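Local coordinates for protein peptide amidase (PDB 1M22) that probably hydrolyses amide bonds, as a peptide amidase of the amidase signature family, at residues 312-325 with 388-401. Residues are numbered along the deposited sequence; the frame is centred on the assembly and turned at random.
Sequences LPNQGAWAEAERTL and ARSDARRLAGPEGI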
loop_
_atom_site.group_PDB
_atom_site.type_symbol
_atom_site.label_atom_id
_atom_site.label_comp_id
_atom_site.label_asym_id
_atom_site.label_seq_id
_atom_site.Cartn_x
_atom_site.Cartn_y
_atom_site.Cartn_z
ATOM N N LEU A 312 14.088 -13.900 -13.525
ATOM C CA LEU A 312 13.378 -14.517 -12.415
ATOM C C LEU A 312 12.834 -15.871 -12.848
ATOM O O LEU A 312 12.015 -15.956 -13.762
ATOM C CB LEU A 312 12.221 -13.620 -11.964
ATOM C CG LEU A 312 11.417 -14.105 -10.756
ATOM C CD1 LEU A 312 12.299 -14.099 -9.519
ATOM C CD2 LEU A 312 10.212 -13.198 -10.547
ATOM N N PRO A 313 13.296 -16.955 -12.208
ATOM C CA PRO A 313 12.807 -18.286 -12.575
ATOM C C PRO A 313 11.305 -18.389 -12.317
ATOM O O PRO A 313 10.803 -17.863 -11.321
ATOM C CB PRO A 313 13.613 -19.213 -11.663
ATOM C CG PRO A 313 14.885 -18.451 -11.434
ATOM C CD PRO A 313 14.375 -17.050 -11.209
ATOM N N ASN A 314 10.597 -19.053 -13.225
ATOM C CA ASN A 314 9.153 -19.252 -13.107
ATOM C C ASN A 314 8.308 -17.985 -13.209
ATOM O O ASN A 314 7.155 -17.969 -12.778
ATOM C CB ASN A 314 8.821 -19.972 -11.796
ATOM C CG ASN A 314 9.321 -21.400 -11.776
ATOM O OD1 ASN A 314 9.005 -22.189 -12.665
ATOM N ND2 ASN A 314 10.102 -21.742 -10.758
ATOM N N GLN A 315 8.874 -16.931 -13.786
ATOM C CA GLN A 315 8.159 -15.668 -13.947
ATOM C C GLN A 315 6.737 -15.866 -14.483
ATOM O O GLN A 315 6.547 -16.311 -15.616
ATOM C CB GLN A 315 8.945 -14.747 -14.888
ATOM C CG GLN A 315 8.164 -13.552 -15.422
ATOM C CD GLN A 315 7.772 -12.563 -14.342
ATOM O OE1 GLN A 315 7.089 -12.913 -13.380
ATOM N NE2 GLN A 315 8.201 -11.316 -14.501
ATOM N N GLY A 316 5.748 -15.537 -13.655
ATOM C CA GLY A 316 4.352 -15.654 -14.048
ATOM C C GLY A 316 3.753 -17.049 -14.099
ATOM O O GLY A 316 2.570 -17.200 -14.406
ATOM N N ALA A 317 4.547 -18.069 -13.791
ATOM C CA ALA A 317 4.063 -19.448 -13.833
ATOM C C ALA A 317 2.974 -19.733 -12.802
ATOM O O ALA A 317 2.237 -20.711 -12.917
ATOM C CB ALA A 317 5.228 -20.411 -13.630
ATOM N N TRP A 318 2.873 -18.863 -11.804
ATOM C CA TRP A 318 1.900 -19.008 -10.726
ATOM C C TRP A 318 0.551 -18.346 -10.998
ATOM O O TRP A 318 -0.346 -18.412 -10.165
ATOM C CB TRP A 318 2.489 -18.412 -9.449
ATOM C CG TRP A 318 2.891 -16.977 -9.631
ATOM C CD1 TRP A 318 2.063 -15.888 -9.688
ATOM C CD2 TRP A 318 4.216 -16.483 -9.846
ATOM N NE1 TRP A 318 2.795 -14.750 -9.926
ATOM C CE2 TRP A 318 4.119 -15.086 -10.028
ATOM C CE3 TRP A 318 5.481 -17.087 -9.903
ATOM C CZ2 TRP A 318 5.239 -14.281 -10.264
ATOM C CZ3 TRP A 318 6.594 -16.286 -10.137
ATOM C CH2 TRP A 318 6.465 -14.898 -10.315
ATOM N N ALA A 319 0.408 -17.708 -12.155
ATOM C CA ALA A 319 -0.827 -17.006 -12.498
ATOM C C ALA A 319 -2.124 -17.779 -12.249
ATOM O O ALA A 319 -3.021 -17.291 -11.559
ATOM C CB ALA A 319 -0.774 -16.546 -13.950
ATOM N N GLU A 320 -2.228 -18.977 -12.815
ATOM C CA GLU A 320 -3.429 -19.792 -12.660
ATOM C C GLU A 320 -3.681 -20.214 -11.214
ATOM O O GLU A 320 -4.808 -20.137 -10.722
ATOM C CB GLU A 320 -3.333 -21.028 -13.558
ATOM C CG GLU A 320 -4.538 -21.947 -13.492
ATOM C CD GLU A 320 -4.505 -23.024 -14.558
ATOM O OE1 GLU A 320 -3.515 -23.785 -14.614
ATOM O OE2 GLU A 320 -5.473 -23.109 -15.342
ATOM N N ALA A 321 -2.629 -20.662 -10.536
ATOM C CA ALA A 321 -2.748 -21.089 -9.148
ATOM C C ALA A 321 -3.172 -19.920 -8.264
ATOM O O ALA A 321 -3.980 -20.085 -7.348
ATOM C CB ALA A 321 -1.419 -21.662 -8.660
ATOM N N GLU A 322 -2.623 -18.740 -8.538
ATOM C CA GLU A 322 -2.962 -17.558 -7.756
ATOM C C GLU A 322 -4.436 -17.203 -7.922
ATOM O O GLU A 322 -5.125 -16.912 -6.951
ATOM C CB GLU A 322 -2.092 -16.365 -8.172
ATOM C CG GLU A 322 -2.461 -15.080 -7.446
ATOM C CD GLU A 322 -1.678 -13.877 -7.922
ATOM O OE1 GLU A 322 -1.056 -13.948 -9.006
ATOM O OE2 GLU A 322 -1.700 -12.849 -7.210
ATOM N N ARG A 323 -4.920 -17.235 -9.160
ATOM C CA ARG A 323 -6.317 -16.922 -9.437
ATOM C C ARG A 323 -7.199 -17.837 -8.596
ATOM O O ARG A 323 -8.150 -17.393 -7.956
ATOM C CB ARG A 323 -6.601 -17.133 -10.928
ATOM C CG ARG A 323 -8.024 -16.834 -11.381
ATOM C CD ARG A 323 -8.142 -17.036 -12.888
ATOM N NE ARG A 323 -9.419 -16.576 -13.430
ATOM C CZ ARG A 323 -10.595 -17.148 -13.189
ATOM N NH1 ARG A 323 -10.672 -18.217 -12.406
ATOM N NH2 ARG A 323 -11.696 -16.651 -13.735
ATOM N N THR A 324 -6.863 -19.121 -8.595
ATOM C CA THR A 324 -7.617 -20.106 -7.841
ATOM C C THR A 324 -7.604 -19.855 -6.336
ATOM O O THR A 324 -8.658 -19.815 -5.700
ATOM C CB THR A 324 -7.078 -21.526 -8.107
ATOM O OG1 THR A 324 -7.266 -21.854 -9.489
ATOM C CG2 THR A 324 -7.799 -22.547 -7.243
ATOM N N LEU A 325 -6.422 -19.669 -5.757
ATOM C CA LEU A 325 -6.357 -19.466 -4.316
ATOM C C LEU A 325 -7.072 -18.191 -3.868
ATOM O O LEU A 325 -7.686 -18.168 -2.805
ATOM C CB LEU A 325 -4.896 -19.486 -3.834
ATOM C CG LEU A 325 -3.977 -18.288 -4.060
ATOM C CD1 LEU A 325 -4.141 -17.293 -2.916
ATOM C CD2 LEU A 325 -2.536 -18.769 -4.120
ATOM N N ALA A 388 -3.230 -25.481 -5.391
ATOM C CA ALA A 388 -2.998 -24.143 -5.927
ATOM C C ALA A 388 -2.248 -23.252 -4.941
ATOM O O ALA A 388 -1.287 -22.577 -5.312
ATOM C CB ALA A 388 -4.325 -23.501 -6.306
ATOM N N ARG A 389 -2.688 -23.251 -3.688
ATOM C CA ARG A 389 -2.048 -22.432 -2.662
ATOM C C ARG A 389 -0.582 -22.829 -2.526
ATOM O O ARG A 389 0.305 -21.976 -2.465
ATOM C CB ARG A 389 -2.758 -22.610 -1.319
ATOM C CG ARG A 389 -2.200 -21.742 -0.196
ATOM C CD ARG A 389 -2.992 -21.931 1.087
ATOM N NE ARG A 389 -2.935 -23.306 1.574
ATOM C CZ ARG A 389 -3.671 -23.773 2.577
ATOM N NH1 ARG A 389 -4.525 -22.974 3.203
ATOM N NH2 ARG A 389 -3.554 -25.040 2.955
ATOM N N SER A 390 -0.332 -24.133 -2.490
ATOM C CA SER A 390 1.025 -24.646 -2.360
ATOM C C SER A 390 1.890 -24.317 -3.574
ATOM O O SER A 390 3.022 -23.851 -3.428
ATOM C CB SER A 390 0.994 -26.162 -2.150
ATOM O OG SER A 390 2.306 -26.685 -2.036
ATOM N N ASP A 391 1.358 -24.556 -4.770
ATOM C CA ASP A 391 2.102 -24.291 -5.996
ATOM C C ASP A 391 2.468 -22.819 -6.175
ATOM O O ASP A 391 3.603 -22.495 -6.522
ATOM C CB ASP A 391 1.316 -24.762 -7.225
ATOM C CG ASP A 391 1.226 -26.272 -7.318
ATOM O OD1 ASP A 391 2.140 -26.956 -6.814
ATOM O OD2 ASP A 391 0.248 -26.774 -7.910
ATOM N N ALA A 392 1.506 -21.932 -5.948
ATOM C CA ALA A 392 1.750 -20.503 -6.103
ATOM C C ALA A 392 2.885 -20.030 -5.198
ATOM O O ALA A 392 3.814 -19.362 -5.649
ATOM C CB ALA A 392 0.476 -19.721 -5.799
ATOM N N ARG A 393 2.799 -20.391 -3.923
ATOM C CA ARG A 393 3.800 -20.020 -2.929
ATOM C C ARG A 393 5.184 -20.563 -3.300
ATOM O O ARG A 393 6.190 -19.852 -3.215
ATOM C CB ARG A 393 3.347 -20.551 -1.560
ATOM C CG ARG A 393 4.193 -20.144 -0.369
ATOM C CD ARG A 393 4.628 -18.694 -0.451
ATOM N NE ARG A 393 3.553 -17.707 -0.513
ATOM C CZ ARG A 393 2.869 -17.267 0.538
ATOM N NH1 ARG A 393 3.132 -17.732 1.753
ATOM N NH2 ARG A 393 1.947 -16.330 0.375
ATOM N N ARG A 394 5.226 -21.820 -3.727
ATOM C CA ARG A 394 6.475 -22.468 -4.114
ATOM C C ARG A 394 7.116 -21.845 -5.353
ATOM O O ARG A 394 8.312 -21.561 -5.367
ATOM C CB ARG A 394 6.221 -23.958 -4.364
ATOM C CG ARG A 394 7.413 -24.719 -4.921
ATOM C CD ARG A 394 7.112 -26.214 -5.009
ATOM N NE ARG A 394 5.945 -26.500 -5.841
ATOM C CZ ARG A 394 5.925 -26.409 -7.167
ATOM N NH1 ARG A 394 7.014 -26.040 -7.827
ATOM N NH2 ARG A 394 4.812 -26.686 -7.834
ATOM N N LEU A 395 6.315 -21.632 -6.391
ATOM C CA LEU A 395 6.812 -21.066 -7.638
ATOM C C LEU A 395 7.337 -19.640 -7.529
ATOM O O LEU A 395 8.337 -19.295 -8.154
ATOM C CB LEU A 395 5.719 -21.114 -8.709
ATOM C CG LEU A 395 5.283 -22.506 -9.180
ATOM C CD1 LEU A 395 4.051 -22.381 -10.055
ATOM C CD2 LEU A 395 6.419 -23.180 -9.937
ATOM N N ALA A 396 6.661 -18.816 -6.735
ATOM C CA ALA A 396 7.052 -17.419 -6.572
ATOM C C ALA A 396 8.154 -17.198 -5.544
ATOM O O ALA A 396 8.979 -16.297 -5.697
ATOM C CB ALA A 396 5.830 -16.585 -6.202
ATOM N N GLY A 397 8.164 -18.016 -4.496
ATOM C CA GLY A 397 9.163 -17.860 -3.449
ATOM C C GLY A 397 10.392 -18.741 -3.593
ATOM O O GLY A 397 11.347 -18.364 -4.272
ATOM N N PRO A 398 10.394 -19.928 -2.966
ATOM C CA PRO A 398 11.531 -20.851 -3.037
ATOM C C PRO A 398 12.108 -21.081 -4.433
ATOM O O PRO A 398 13.324 -21.055 -4.619
ATOM C CB PRO A 398 10.964 -22.129 -2.428
ATOM C CG PRO A 398 10.049 -21.602 -1.380
ATOM C CD PRO A 398 9.330 -20.480 -2.108
ATOM N N GLU A 399 11.238 -21.301 -5.413
ATOM C CA GLU A 399 11.680 -21.559 -6.774
ATOM C C GLU A 399 11.597 -20.340 -7.687
ATOM O O GLU A 399 11.808 -20.440 -8.897
ATOM C CB GLU A 399 10.874 -22.727 -7.352
ATOM C CG GLU A 399 11.224 -24.064 -6.701
ATOM C CD GLU A 399 10.239 -25.172 -7.028
ATOM O OE1 GLU A 399 9.656 -25.155 -8.131
ATOM O OE2 GLU A 399 10.061 -26.072 -6.181
ATOM N N GLY A 400 11.303 -19.185 -7.094
ATOM C CA GLY A 400 11.207 -17.950 -7.852
ATOM C C GLY A 400 12.206 -16.929 -7.341
ATOM O O GLY A 400 13.376 -16.944 -7.724
ATOM N N ILE A 401 11.747 -16.043 -6.463
ATOM C CA ILE A 401 12.616 -15.021 -5.899
ATOM C C ILE A 401 13.849 -15.624 -5.218
ATOM O O ILE A 401 14.972 -15.170 -5.442
ATOM C CB ILE A 401 11.846 -14.148 -4.876
ATOM C CG1 ILE A 401 10.860 -13.233 -5.613
ATOM C CG2 ILE A 401 12.825 -13.336 -4.029
ATOM C CD1 ILE A 401 9.880 -12.514 -4.695
HETATM O O HOH W 1 10.294 -24.581 -10.410
#
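The six-membered ring of W318 lies against A396, whose CB sits over one ring face 4.0 Å from the centroid, a CH-pi contact. The other face takes the backbone N of G316, from the run of turns that leads into helix 319-325. With CG set between the backbone N and the carbonyl carbon (chi1 57°), the indole is directed toward helix 388-401; its NE1 is hydrogen-bonded to S437, while A438 and V441 of helix 436-442 also touch the side chain.

Farther along, alanines let the two helices close to 8.1 Å between axes, crossing at -133°. A321 CB reaches A388 O at 3.5 Å and also meets the A392 methyl, which L325 CD2 touches at 3.6 Å; T324 CG2 packs on A388 CB.

At the other end the contact becomes polar. N314 ND2 donates to E399 O (2.8 Å, 143° at the hydrogen), approaching from above the carbonyl plane, and also donates to a water. R394 NH1 makes a salt bridge with E399 OE1, though its hydrogen bond is weak; NH2 is better aligned on D391 OD1 (2.9 Å). L395 CD2 lies beside the N314 amide. The acceptor E399 O lies where the helix widens into a pi-type turn, and P313 O receives a CA-H...O contact from G400.

Small methyls thus permit close helix packing in this amidase-family domain, with CH-pi contact beside them, whereas at the partly exposed margin the N314 amide joins the preceding loop to the helix backbone at E399, next to the D391-R394-E399 salt-bridge network.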